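Local coordinates for reticulocyte binding protein (Streptococcus agalactiae COH1, PDB 3FAW), which is a cell-wall-anchored streptococcal pullulanase that probably hydrolyses the alpha-1,6 branch linkages of pullulan, glycogen and related alpha-glucans, at residues Q37-D42 with A53-T57; Q349-A353 with D440-L445; G532-T538 with V581-I586; A759-G765 with D799-P805. One frame throughout, in Å; residues are numbered along the deposited sequence.

How the contacts relate
The four contacts lie in different parts of a multidomain pullulanase and follow one another along the chain. Contact 1 closes a beta hairpin in the N-terminal beta domain, and contact 4 pairs two strands of the C-terminal beta domain; their centres lie about 75 Å apart, on opposite sides of the chain's centre. Between them, contacts 2 and 3 belong to the catalytic TIM-barrel region and stand about 40 Å apart, centre to centre. Contact 2 is the more central, about 14 Å from the middle of the chain, and joins a loop following the second barrel strand to helix 432-449. Contacts 3 and 4 come within about 9 Å at their nearest atoms, without touching.

Contact 1 of 4, residues Q37-D42 with A53-T57; sequences QVQLKD and ASFTT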
loop_
_atom_site.group_PDB
_atom_site.type_symbol
_atom_site.label_atom_id
_atom_site.label_comp_id
_atom_site.label_asym_id
_atom_site.label_seq_id
_atom_site.Cartn_x
_atom_site.Cartn_y
_atom_site.Cartn_z
ATOM N N GLN A 37 42.233 -25.643 12.951
ATOM C CA GLN A 37 40.775 -25.443 12.680
ATOM C C GLN A 37 40.505 -24.228 11.797
ATOM O O GLN A 37 39.349 -23.930 11.482
ATOM C CB GLN A 37 40.002 -25.295 13.996
ATOM C CG GLN A 37 40.134 -26.479 14.950
ATOM C CD GLN A 37 39.600 -27.778 14.371
ATOM O OE1 GLN A 37 40.209 -28.834 14.536
ATOM N NE2 GLN A 37 38.457 -27.707 13.689
ATOM N N VAL A 38 41.566 -23.527 11.401
ATOM C CA VAL A 38 41.440 -22.338 10.558
ATOM C C VAL A 38 41.208 -22.754 9.105
ATOM O O VAL A 38 42.070 -23.393 8.495
ATOM C CB VAL A 38 42.700 -21.450 10.651
ATOM C CG1 VAL A 38 42.593 -20.254 9.708
ATOM C CG2 VAL A 38 42.919 -20.987 12.087
ATOM N N GLN A 39 40.037 -22.404 8.569
ATOM C CA GLN A 39 39.674 -22.726 7.185
ATOM C C GLN A 39 38.914 -21.575 6.520
ATOM O O GLN A 39 38.043 -20.961 7.135
ATOM C CB GLN A 39 38.820 -23.995 7.134
ATOM C CG GLN A 39 39.505 -25.241 7.688
ATOM C CD GLN A 39 38.647 -26.491 7.573
ATOM O OE1 GLN A 39 37.481 -26.430 7.182
ATOM N NE2 GLN A 39 39.227 -27.634 7.917
ATOM N N LEU A 40 39.252 -21.306 5.260
ATOM C CA LEU A 40 38.611 -20.260 4.458
ATOM C C LEU A 40 37.189 -20.674 4.050
ATOM O O LEU A 40 36.979 -21.796 3.582
ATOM C CB LEU A 40 39.462 -19.984 3.210
ATOM C CG LEU A 40 39.073 -18.858 2.248
ATOM C CD1 LEU A 40 39.180 -17.488 2.915
ATOM C CD2 LEU A 40 39.960 -18.921 1.005
ATOM N N LYS A 41 36.228 -19.765 4.225
ATOM C CA LYS A 41 34.812 -20.035 3.939
ATOM C C LYS A 41 34.337 -19.344 2.656
ATOM O O LYS A 41 33.764 -19.980 1.767
ATOM C CB LYS A 41 33.936 -19.573 5.108
ATOM C CG LYS A 41 34.130 -20.360 6.393
ATOM C CD LYS A 41 33.298 -19.782 7.542
ATOM C CE LYS A 41 31.837 -20.202 7.475
ATOM N NZ LYS A 41 31.636 -21.626 7.876
ATOM N N ASP A 42 34.564 -18.036 2.583
ATOM C CA ASP A 42 34.156 -17.235 1.430
ATOM C C ASP A 42 34.946 -15.927 1.380
ATOM O O ASP A 42 35.801 -15.673 2.233
ATOM C CB ASP A 42 32.647 -16.965 1.477
ATOM C CG ASP A 42 32.210 -16.288 2.767
ATOM O OD1 ASP A 42 32.442 -15.067 2.915
ATOM O OD2 ASP A 42 31.624 -16.979 3.631
ATOM N N ALA A 53 37.899 -11.768 3.500
ATOM C CA ALA A 53 37.796 -13.226 3.460
ATOM C C ALA A 53 37.304 -13.740 4.803
ATOM O O ALA A 53 37.907 -13.448 5.841
ATOM C CB ALA A 53 39.150 -13.846 3.133
ATOM N N SER A 54 36.218 -14.507 4.785
ATOM C CA SER A 54 35.643 -15.050 6.012
ATOM C C SER A 54 36.231 -16.426 6.327
ATOM O O SER A 54 36.373 -17.271 5.439
ATOM C CB SER A 54 34.125 -15.139 5.900
ATOM O OG SER A 54 33.558 -15.508 7.141
ATOM N N PHE A 55 36.572 -16.636 7.594
ATOM C CA PHE A 55 37.142 -17.899 8.058
ATOM C C PHE A 55 36.247 -18.530 9.121
ATOM O O PHE A 55 35.391 -17.861 9.704
ATOM C CB PHE A 55 38.544 -17.665 8.637
ATOM C CG PHE A 55 39.608 -17.445 7.593
ATOM C CD1 PHE A 55 40.556 -18.427 7.331
ATOM C CD2 PHE A 55 39.657 -16.259 6.867
ATOM C CE1 PHE A 55 41.540 -18.228 6.364
ATOM C CE2 PHE A 55 40.633 -16.054 5.899
ATOM C CZ PHE A 55 41.576 -17.039 5.647
ATOM N N THR A 56 36.442 -19.825 9.357
ATOM C CA THR A 56 35.811 -20.510 10.487
ATOM C C THR A 56 36.239 -19.833 11.793
ATOM O O THR A 56 35.409 -19.546 12.657
ATOM C CB THR A 56 36.208 -22.003 10.541
ATOM O OG1 THR A 56 37.634 -22.124 10.457
ATOM C CG2 THR A 56 35.562 -22.780 9.396
ATOM N N THR A 57 37.541 -19.582 11.917
ATOM C CA THR A 57 38.100 -18.856 13.060
ATOM C C THR A 57 39.513 -18.349 12.753
ATOM O O THR A 57 40.211 -18.917 11.906
ATOM C CB THR A 57 38.145 -19.738 14.330
ATOM O OG1 THR A 57 38.834 -19.042 15.377
ATOM C CG2 THR A 57 38.850 -21.063 14.051
#
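The ring of F55 receives L40 over one face: the methyl CD1 stands 4.0 Å from the ring centroid, a CH-pi contact, and L40 CA lies above the plane toward the ring's rim. At the ring's edge, in plane, is the carbonyl oxygen of A53, while V38 CG1 approaches obliquely, 3.6 Å from F55 CD1. L40 reaches the ring because its CG is anti to the backbone N (chi1 -175°), which also carries CD1 against A53 CB. L40 and F55 form a non-hydrogen-bonded antiparallel pair, and the hairpin illustrates how such a ladder absorbs an irregularity. S54 is paired with two successive residues, K41 and D42, which makes a classic beta bulge: S54 O takes a 2.8 Å bond from K41 N and a weak one from D42 N, while S54 N returns a bond to D42 O. Beyond the strands, T56 continues the pairing with its side chain. Its OG1 donates to Q37 O at 2.7 Å, in the carbonyl plane, and accepts from Q39 N at 3.1 Å, and T56 N bonds to Q39 O, so three bonds hold the open end of the hairpin. Strands 40-47 and 50-55 are neighbours in a seven-stranded mixed sheet. Strand 93-98 runs along the other side of 50-55, with L94 against F55, while Y111 of strand 108-111 meets the F55 ring edge-to-face and touches V38 and L40.

Contact 2 of 4, residues Q349-A353 with D440-L445; sequences QSYFA and DSIKYL
In the catalytic TIM-barrel region, a loop between barrel strand 312-315 and helix 367-381 lays the F352 ring and the backbone carbonyl of Y351 against helix 432-449, the helix that precedes barrel strand 453-456. S441 CB sits over the centre of the F352 ring, 3.9 Å from its centroid and only 11° off the normal, a CH-pi contact. D440 CB lies at the edge of the same ring in its plane, 3.8 Å from F352 CZ. The Y444 ring meets F352 obliquely, the planes inclined at 46°, with F352 CD1 and Y444 CD2 3.9 Å apart. Polar bonds accompany this apolar contact. On the loop, S350 OG accepts from A353 N at 3.0 Å, an ST motif that turns the chain through Y351 and F352. Between the segments, a water donates to F352 O at 2.8 Å and accepts from Y444 OH at 2.7 Å, tying the loop carbonyl to the helix. Helix 432-449 itself is one of the alpha elements of the alternating beta/alpha barrel, and I442 and L445 on it touch F454 of strand 453-456. S441 places its hydroxyl between backbone N and carbonyl carbon (chi1 45°), where V437 O and Y392 OH hydrogen-bond it, while its CB turns to the loop and approaches Y351 O at 3.2 Å.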
loop_
_atom_site.group_PDB
_atom_site.type_symbol
_atom_site.label_atom_id
_atom_site.label_comp_id
_atom_site.label_asym_id
_atom_site.label_seq_id
_atom_site.Cartn_x
_atom_site.Cartn_y
_atom_site.Cartn_z
ATOM N N GLN A 349 4.514 -8.397 -9.667
ATOM C CA GLN A 349 5.298 -8.852 -10.807
ATOM C C GLN A 349 6.036 -7.687 -11.486
ATOM O O GLN A 349 7.203 -7.825 -11.869
ATOM C CB GLN A 349 4.391 -9.570 -11.806
ATOM C CG GLN A 349 5.119 -10.089 -13.025
ATOM C CD GLN A 349 4.280 -11.036 -13.844
ATOM O OE1 GLN A 349 4.879 -12.141 -14.241
ATOM N NE2 GLN A 349 3.108 -10.778 -14.119
ATOM N N SER A 350 5.356 -6.552 -11.644
ATOM C CA SER A 350 5.970 -5.355 -12.234
ATOM C C SER A 350 5.656 -4.108 -11.409
ATOM O O SER A 350 4.624 -4.042 -10.731
ATOM C CB SER A 350 5.501 -5.156 -13.681
ATOM O OG SER A 350 6.168 -4.059 -14.302
ATOM N N TYR A 351 6.560 -3.132 -11.473
ATOM C CA TYR A 351 6.393 -1.851 -10.781
ATOM C C TYR A 351 6.099 -0.694 -11.740
ATOM O O TYR A 351 5.811 0.413 -11.297
ATOM C CB TYR A 351 7.626 -1.546 -9.916
ATOM C CG TYR A 351 7.769 -2.496 -8.744
ATOM C CD1 TYR A 351 6.732 -2.651 -7.823
ATOM C CD2 TYR A 351 8.926 -3.250 -8.558
ATOM C CE1 TYR A 351 6.839 -3.519 -6.755
ATOM C CE2 TYR A 351 9.044 -4.129 -7.480
ATOM C CZ TYR A 351 7.993 -4.258 -6.585
ATOM O OH TYR A 351 8.088 -5.118 -5.517
ATOM N N PHE A 352 6.161 -0.972 -13.043
ATOM C CA PHE A 352 5.832 -0.007 -14.100
ATOM C C PHE A 352 4.620 -0.441 -14.924
ATOM O O PHE A 352 3.803 0.390 -15.320
ATOM C CB PHE A 352 7.008 0.143 -15.072
ATOM C CG PHE A 352 8.211 0.817 -14.489
ATOM C CD1 PHE A 352 8.442 2.167 -14.711
ATOM C CD2 PHE A 352 9.134 0.092 -13.746
ATOM C CE1 PHE A 352 9.568 2.792 -14.188
ATOM C CE2 PHE A 352 10.258 0.710 -13.217
ATOM C CZ PHE A 352 10.475 2.061 -13.441
ATOM N N ALA A 353 4.536 -1.741 -15.213
ATOM C CA ALA A 353 3.494 -2.287 -16.075
ATOM C C ALA A 353 2.208 -2.605 -15.302
ATOM O O ALA A 353 2.241 -3.283 -14.271
ATOM C CB ALA A 353 4.004 -3.529 -16.789
ATOM N N ASP A 440 12.010 5.636 -9.857
ATOM C CA ASP A 440 11.657 5.802 -11.274
ATOM C C ASP A 440 10.203 5.427 -11.562
ATOM O O ASP A 440 9.552 6.078 -12.378
ATOM C CB ASP A 440 12.567 4.976 -12.193
ATOM C CG ASP A 440 14.021 5.415 -12.147
ATOM O OD1 ASP A 440 14.315 6.584 -11.807
ATOM O OD2 ASP A 440 14.878 4.565 -12.458
ATOM N N SER A 441 9.700 4.375 -10.914
ATOM C CA SER A 441 8.299 3.977 -11.081
ATOM C C SER A 441 7.347 5.012 -10.477
ATOM O O SER A 441 6.314 5.325 -11.065
ATOM C CB SER A 441 8.034 2.585 -10.495
ATOM O OG SER A 441 8.635 2.432 -9.224
ATOM N N ILE A 442 7.706 5.555 -9.316
ATOM C CA ILE A 442 6.921 6.629 -8.705
ATOM C C ILE A 442 6.889 7.864 -9.616
ATOM O O ILE A 442 5.842 8.487 -9.782
ATOM C CB ILE A 442 7.455 7.005 -7.299
ATOM C CG1 ILE A 442 7.164 5.884 -6.290
ATOM C CG2 ILE A 442 6.839 8.321 -6.819
ATOM C CD1 ILE A 442 5.707 5.787 -5.841
ATOM N N LYS A 443 8.026 8.204 -10.219
ATOM C CA LYS A 443 8.097 9.334 -11.154
ATOM C C LYS A 443 7.303 9.077 -12.435
ATOM O O LYS A 443 6.636 9.977 -12.953
ATOM C CB LYS A 443 9.551 9.638 -11.529
ATOM C CG LYS A 443 10.366 10.309 -10.435
ATOM C CD LYS A 443 11.851 10.291 -10.771
ATOM C CE LYS A 443 12.193 11.238 -11.913
ATOM N NZ LYS A 443 13.553 10.972 -12.450
ATOM N N TYR A 444 7.394 7.855 -12.949
ATOM C CA TYR A 444 6.658 7.468 -14.154
ATOM C C TYR A 444 5.148 7.500 -13.909
ATOM O O TYR A 444 4.409 8.136 -14.662
ATOM C CB TYR A 444 7.101 6.083 -14.645
ATOM C CG TYR A 444 6.181 5.476 -15.687
ATOM C CD1 TYR A 444 6.190 5.922 -17.007
ATOM C CD2 TYR A 444 5.292 4.463 -15.347
ATOM C CE1 TYR A 444 5.336 5.361 -17.963
ATOM C CE2 TYR A 444 4.442 3.899 -16.289
ATOM C CZ TYR A 444 4.461 4.349 -17.591
ATOM O OH TYR A 444 3.605 3.776 -18.517
ATOM N N LEU A 445 4.699 6.830 -12.851
ATOM C CA LEU A 445 3.278 6.827 -12.504
ATOM C C LEU A 445 2.745 8.241 -12.265
ATOM O O LEU A 445 1.652 8.576 -12.726
ATOM C CB LEU A 445 3.010 5.935 -11.287
ATOM C CG LEU A 445 3.275 4.440 -11.522
ATOM C CD1 LEU A 445 3.256 3.649 -10.206
ATOM C CD2 LEU A 445 2.286 3.860 -12.531
HETATM O O HOH W 1 2.637 1.421 -17.638
#

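Contact 3 of 4, residues G532-T538 with V581-I586; sequences GTPAFIT and VIAKSI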
loop_
_atom_site.group_PDB
_atom_site.type_symbol
_atom_site.label_atom_id
_atom_site.label_comp_id
_atom_site.label_asym_id
_atom_site.label_seq_id
_atom_site.Cartn_x
_atom_site.Cartn_y
_atom_site.Cartn_z
ATOM N N GLY A 532 -11.664 -7.955 18.028
ATOM C CA GLY A 532 -12.887 -8.478 18.640
ATOM C C GLY A 532 -13.040 -8.159 20.118
ATOM O O GLY A 532 -14.079 -8.445 20.707
ATOM N N THR A 533 -12.014 -7.570 20.729
ATOM C CA THR A 533 -12.098 -7.134 22.123
ATOM C C THR A 533 -12.901 -5.837 22.221
ATOM O O THR A 533 -12.676 -4.921 21.433
ATOM C CB THR A 533 -10.707 -6.905 22.727
ATOM O OG1 THR A 533 -9.896 -8.063 22.505
ATOM C CG2 THR A 533 -10.808 -6.643 24.229
ATOM N N PRO A 534 -13.854 -5.761 23.172
ATOM C CA PRO A 534 -14.624 -4.524 23.361
ATOM C C PRO A 534 -13.750 -3.276 23.542
ATOM O O PRO A 534 -12.785 -3.296 24.307
ATOM C CB PRO A 534 -15.434 -4.806 24.632
ATOM C CG PRO A 534 -15.567 -6.277 24.672
ATOM C CD PRO A 534 -14.293 -6.820 24.098
ATOM N N ALA A 535 -14.095 -2.211 22.818
ATOM C CA ALA A 535 -13.368 -0.945 22.857
ATOM C C ALA A 535 -14.383 0.202 22.948
ATOM O O ALA A 535 -15.523 -0.028 23.352
ATOM C CB ALA A 535 -12.475 -0.808 21.628
ATOM N N PHE A 536 -13.990 1.421 22.577
ATOM C CA PHE A 536 -14.827 2.601 22.842
ATOM C C PHE A 536 -16.260 2.507 22.298
ATOM O O PHE A 536 -17.210 2.766 23.033
ATOM C CB PHE A 536 -14.171 3.881 22.317
ATOM C CG PHE A 536 -14.790 5.142 22.862
ATOM C CD1 PHE A 536 -14.494 5.574 24.149
ATOM C CD2 PHE A 536 -15.669 5.893 22.094
ATOM C CE1 PHE A 536 -15.063 6.729 24.661
ATOM C CE2 PHE A 536 -16.243 7.058 22.598
ATOM C CZ PHE A 536 -15.943 7.474 23.884
ATOM N N ILE A 537 -16.415 2.149 21.024
ATOM C CA ILE A 537 -17.746 2.067 20.408
ATOM C C ILE A 537 -18.390 0.673 20.507
ATOM O O ILE A 537 -19.472 0.462 19.960
ATOM C CB ILE A 537 -17.742 2.542 18.921
ATOM C CG1 ILE A 537 -17.103 1.497 17.990
ATOM C CG2 ILE A 537 -17.055 3.906 18.802
ATOM C CD1 ILE A 537 -16.944 1.961 16.543
ATOM N N THR A 538 -17.736 -0.259 21.202
ATOM C CA THR A 538 -18.233 -1.636 21.340
ATOM C C THR A 538 -18.302 -2.100 22.805
ATOM O O THR A 538 -18.149 -3.291 23.100
ATOM C CB THR A 538 -17.373 -2.625 20.517
ATOM O OG1 THR A 538 -15.995 -2.478 20.874
ATOM C CG2 THR A 538 -17.542 -2.368 19.021
ATOM N N VAL A 581 -16.695 -6.412 12.722
ATOM C CA VAL A 581 -15.910 -6.358 13.961
ATOM C C VAL A 581 -16.747 -5.807 15.125
ATOM O O VAL A 581 -16.584 -6.228 16.267
ATOM C CB VAL A 581 -14.608 -5.535 13.783
ATOM C CG1 VAL A 581 -14.903 -4.030 13.722
ATOM C CG2 VAL A 581 -13.624 -5.851 14.897
ATOM N N ILE A 582 -17.652 -4.878 14.829
ATOM C CA ILE A 582 -18.611 -4.395 15.825
ATOM C C ILE A 582 -19.520 -5.531 16.302
ATOM O O ILE A 582 -19.694 -5.718 17.504
ATOM C CB ILE A 582 -19.461 -3.220 15.285
ATOM C CG1 ILE A 582 -18.624 -1.939 15.253
ATOM C CG2 ILE A 582 -20.707 -3.006 16.149
ATOM C CD1 ILE A 582 -19.262 -0.797 14.478
ATOM N N ALA A 583 -20.077 -6.293 15.360
ATOM C CA ALA A 583 -20.960 -7.420 15.679
ATOM C C ALA A 583 -20.233 -8.506 16.473
ATOM O O ALA A 583 -20.806 -9.108 17.391
ATOM C CB ALA A 583 -21.554 -8.011 14.403
ATOM N N LYS A 584 -18.975 -8.751 16.108
ATOM C CA LYS A 584 -18.120 -9.691 16.833
ATOM C C LYS A 584 -17.798 -9.185 18.235
ATOM O O LYS A 584 -17.865 -9.946 19.202
ATOM C CB LYS A 584 -16.815 -9.939 16.061
ATOM C CG LYS A 584 -15.736 -10.697 16.842
ATOM C CD LYS A 584 -16.179 -12.099 17.236
ATOM C CE LYS A 584 -15.089 -12.831 18.012
ATOM N NZ LYS A 584 -15.495 -14.220 18.369
ATOM N N SER A 585 -17.458 -7.901 18.336
ATOM C CA SER A 585 -17.018 -7.312 19.607
ATOM C C SER A 585 -18.112 -7.301 20.676
ATOM O O SER A 585 -17.841 -7.580 21.844
ATOM C CB SER A 585 -16.476 -5.901 19.381
ATOM O OG SER A 585 -15.294 -5.941 18.591
ATOM N N ILE A 586 -19.338 -6.983 20.268
ATOM C CA ILE A 586 -20.500 -7.027 21.169
ATOM C C ILE A 586 -21.154 -8.414 21.225
ATOM O O ILE A 586 -22.046 -8.642 22.045
ATOM C CB ILE A 586 -21.582 -5.969 20.782
ATOM C CG1 ILE A 586 -22.280 -6.330 19.465
ATOM C CG2 ILE A 586 -20.964 -4.581 20.700
ATOM C CD1 ILE A 586 -23.239 -5.262 18.950
HETATM O O HOH W 2 -14.030 -3.791 19.638
#
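With chi1 of 54°, T538 sets OG1 between its backbone N and carbonyl carbon, turned back into its own loop, and sends CG2 toward I582; S585 holds OG anti to its carbonyl carbon (chi1 -65°), curled back over its helix. The two residues meet through carbon, T538 CB lying 3.6 Å from S585 CB. This is loop-on-helix packing in the catalytic region, where the loop following helix 518-525 lies against helix 578-586, and it shows how hydroxyls can serve both the local fold and a shared water. T538 OG1 accepts from A535 N at 2.7 Å, closing the loop on itself, and S585 OG donates to V581 O within the helix. That carbonyl also takes S585 N, the two donors reaching it from opposite faces of its plane. The side chains of I537 and I582 cross at about a right angle, their CD1 atoms 4.2 Å apart; M607 of helix 590-609 touches I537, and I597 touches I582. G532 has positive phi, which suits glycine, and with no side chain its CA comes 4.0 Å from K584 CG; G532 O meets S585 CA at 3.3 Å, a CA-H...O contact. One water joins the two segments: it bonds T538 OG1 at 2.7 Å and donates to S585 OG at 2.7 Å.

Contact 4 of 4, residues A759-G765 with D799-P805; sequences ARNVLLG and DSLLIDP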
loop_
_atom_site.group_PDB
_atom_site.type_symbol
_atom_site.label_atom_id
_atom_site.label_comp_id
_atom_site.label_asym_id
_atom_site.label_seq_id
_atom_site.Cartn_x
_atom_site.Cartn_y
_atom_site.Cartn_z
ATOM N N ALA A 759 -28.456 6.370 28.757
ATOM C CA ALA A 759 -28.363 7.817 28.587
ATOM C C ALA A 759 -27.331 8.402 29.552
ATOM O O ALA A 759 -27.125 7.866 30.648
ATOM C CB ALA A 759 -29.722 8.467 28.806
ATOM N N ARG A 760 -26.669 9.482 29.129
ATOM C CA ARG A 760 -25.655 10.155 29.948
ATOM C C ARG A 760 -25.832 11.666 29.913
ATOM O O ARG A 760 -26.026 12.248 28.845
ATOM C CB ARG A 760 -24.242 9.808 29.470
ATOM C CG ARG A 760 -23.892 8.326 29.509
ATOM C CD ARG A 760 -23.771 7.791 30.931
ATOM N NE ARG A 760 -22.614 8.347 31.631
ATOM C CZ ARG A 760 -21.362 7.903 31.512
ATOM N NH1 ARG A 760 -21.070 6.890 30.707
ATOM N NH2 ARG A 760 -20.387 8.480 32.200
ATOM N N ASN A 761 -25.763 12.287 31.087
ATOM C CA ASN A 761 -25.737 13.744 31.208
ATOM C C ASN A 761 -24.297 14.230 31.114
ATOM O O ASN A 761 -23.455 13.819 31.912
ATOM C CB ASN A 761 -26.357 14.187 32.541
ATOM C CG ASN A 761 -26.299 15.700 32.753
ATOM O OD1 ASN A 761 -25.240 16.259 33.041
ATOM N ND2 ASN A 761 -27.447 16.358 32.644
ATOM N N VAL A 762 -24.020 15.087 30.135
ATOM C CA VAL A 762 -22.697 15.697 29.974
ATOM C C VAL A 762 -22.699 17.112 30.555
ATOM O O VAL A 762 -23.422 17.987 30.075
ATOM C CB VAL A 762 -22.282 15.753 28.488
ATOM C CG1 VAL A 762 -20.941 16.458 28.329
ATOM C CG2 VAL A 762 -22.211 14.348 27.901
ATOM N N LEU A 763 -21.880 17.332 31.582
ATOM C CA LEU A 763 -21.792 18.632 32.252
ATOM C C LEU A 763 -21.002 19.647 31.410
ATOM O O LEU A 763 -19.934 19.333 30.889
ATOM C CB LEU A 763 -21.145 18.461 33.631
ATOM C CG LEU A 763 -20.985 19.687 34.535
ATOM C CD1 LEU A 763 -22.318 20.389 34.797
ATOM C CD2 LEU A 763 -20.339 19.266 35.843
ATOM N N LEU A 764 -21.543 20.856 31.276
ATOM C CA LEU A 764 -20.869 21.948 30.563
ATOM C C LEU A 764 -20.315 22.986 31.538
ATOM O O LEU A 764 -19.184 23.448 31.381
ATOM C CB LEU A 764 -21.824 22.613 29.563
ATOM C CG LEU A 764 -22.368 21.698 28.461
ATOM C CD1 LEU A 764 -23.274 22.468 27.498
ATOM C CD2 LEU A 764 -21.237 21.026 27.704
ATOM N N GLY A 765 -21.112 23.350 32.541
ATOM C CA GLY A 765 -20.683 24.310 33.558
ATOM C C GLY A 765 -20.462 25.692 32.968
ATOM O O GLY A 765 -20.848 25.955 31.829
ATOM N N ASP A 799 -27.182 23.717 32.597
ATOM C CA ASP A 799 -25.750 23.787 32.262
ATOM C C ASP A 799 -25.200 22.412 31.854
ATOM O O ASP A 799 -24.050 22.072 32.140
ATOM C CB ASP A 799 -24.945 24.395 33.424
ATOM C CG ASP A 799 -24.881 23.488 34.649
ATOM O OD1 ASP A 799 -25.556 22.437 34.663
ATOM O OD2 ASP A 799 -24.144 23.825 35.603
ATOM N N SER A 800 -26.034 21.625 31.181
ATOM C CA SER A 800 -25.639 20.297 30.734
ATOM C C SER A 800 -26.476 19.840 29.549
ATOM O O SER A 800 -27.451 20.496 29.165
ATOM C CB SER A 800 -25.733 19.288 31.889
ATOM O OG SER A 800 -27.033 19.251 32.461
ATOM N N LEU A 801 -26.052 18.724 28.963
ATOM C CA LEU A 801 -26.760 18.057 27.872
ATOM C C LEU A 801 -27.099 16.633 28.302
ATOM O O LEU A 801 -26.248 15.936 28.848
ATOM C CB LEU A 801 -25.874 18.007 26.622
ATOM C CG LEU A 801 -25.967 19.170 25.632
ATOM C CD1 LEU A 801 -25.842 20.518 26.322
ATOM C CD2 LEU A 801 -24.905 19.012 24.558
ATOM N N LEU A 802 -28.339 16.213 28.068
ATOM C CA LEU A 802 -28.746 14.828 28.281
ATOM C C LEU A 802 -28.775 14.124 26.930
ATOM O O LEU A 802 -29.574 14.476 26.057
ATOM C CB LEU A 802 -30.123 14.757 28.946
ATOM C CG LEU A 802 -30.712 13.364 29.200
ATOM C CD1 LEU A 802 -29.762 12.499 30.030
ATOM C CD2 LEU A 802 -32.066 13.487 29.888
ATOM N N ILE A 803 -27.906 13.130 26.764
ATOM C CA ILE A 803 -27.730 12.466 25.477
ATOM C C ILE A 803 -28.156 11.002 25.542
ATOM O O ILE A 803 -27.769 10.274 26.458
ATOM C CB ILE A 803 -26.267 12.563 24.992
ATOM C CG1 ILE A 803 -25.840 14.033 24.901
ATOM C CG2 ILE A 803 -26.103 11.868 23.634
ATOM C CD1 ILE A 803 -24.405 14.225 24.480
ATOM N N ASP A 804 -28.956 10.588 24.558
ATOM C CA ASP A 804 -29.430 9.205 24.441
ATOM C C ASP A 804 -28.269 8.219 24.272
ATOM O O ASP A 804 -27.201 8.593 23.790
ATOM C CB ASP A 804 -30.365 9.061 23.230
ATOM C CG ASP A 804 -31.798 9.499 23.515
ATOM O OD1 ASP A 804 -32.036 10.307 24.441
ATOM O OD2 ASP A 804 -32.696 9.030 22.781
ATOM N N PRO A 805 -28.479 6.945 24.648
ATOM C CA PRO A 805 -27.444 5.934 24.398
ATOM C C PRO A 805 -27.113 5.762 22.911
ATOM O O PRO A 805 -27.986 5.937 22.060
ATOM C CB PRO A 805 -28.060 4.646 24.961
ATOM C CG PRO A 805 -29.520 4.913 25.072
ATOM C CD PRO A 805 -29.663 6.376 25.313
#
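Two backbone amides grip D799 O: L764 N at 2.9 Å and G765 N at 3.2 Å, both arriving from the same face of the carbonyl plane. Their convergence finishes an antiparallel ladder just as the chain leaves strand 760-763, and the positive phi of G765 helps it turn there. Within the ladder, R760 pairs with I803 and V762 with L801 as hydrogen-bonded pairs, the shortest bond being V762 N to L801 O at 2.7 Å. On the face bearing N761 and S800, the amide of N761 reaches diagonally along the strands: ND2 donates to S800 OG at 2.9 Å, the hydroxyl lying in the amide plane. N761 CG is anti to the backbone N (chi1 177°), which swings the amide over S800. The face bearing V762, L801 and I803 is largely apolar, with R760 as its charged member; V762 CG2 meets I803 CD1, and L764 CD1 packs tightly on L801 CD1 at 3.4 Å. F752 of strand 748-754 lies against V762, L801 and I803. One face is thus apolar against the five-stranded sheet of the C-terminal domain, while the other carries the N761-S800 side-chain bond; salt bridges from D756, D729 and D734 probably stabilise the positive charge of the buried R760.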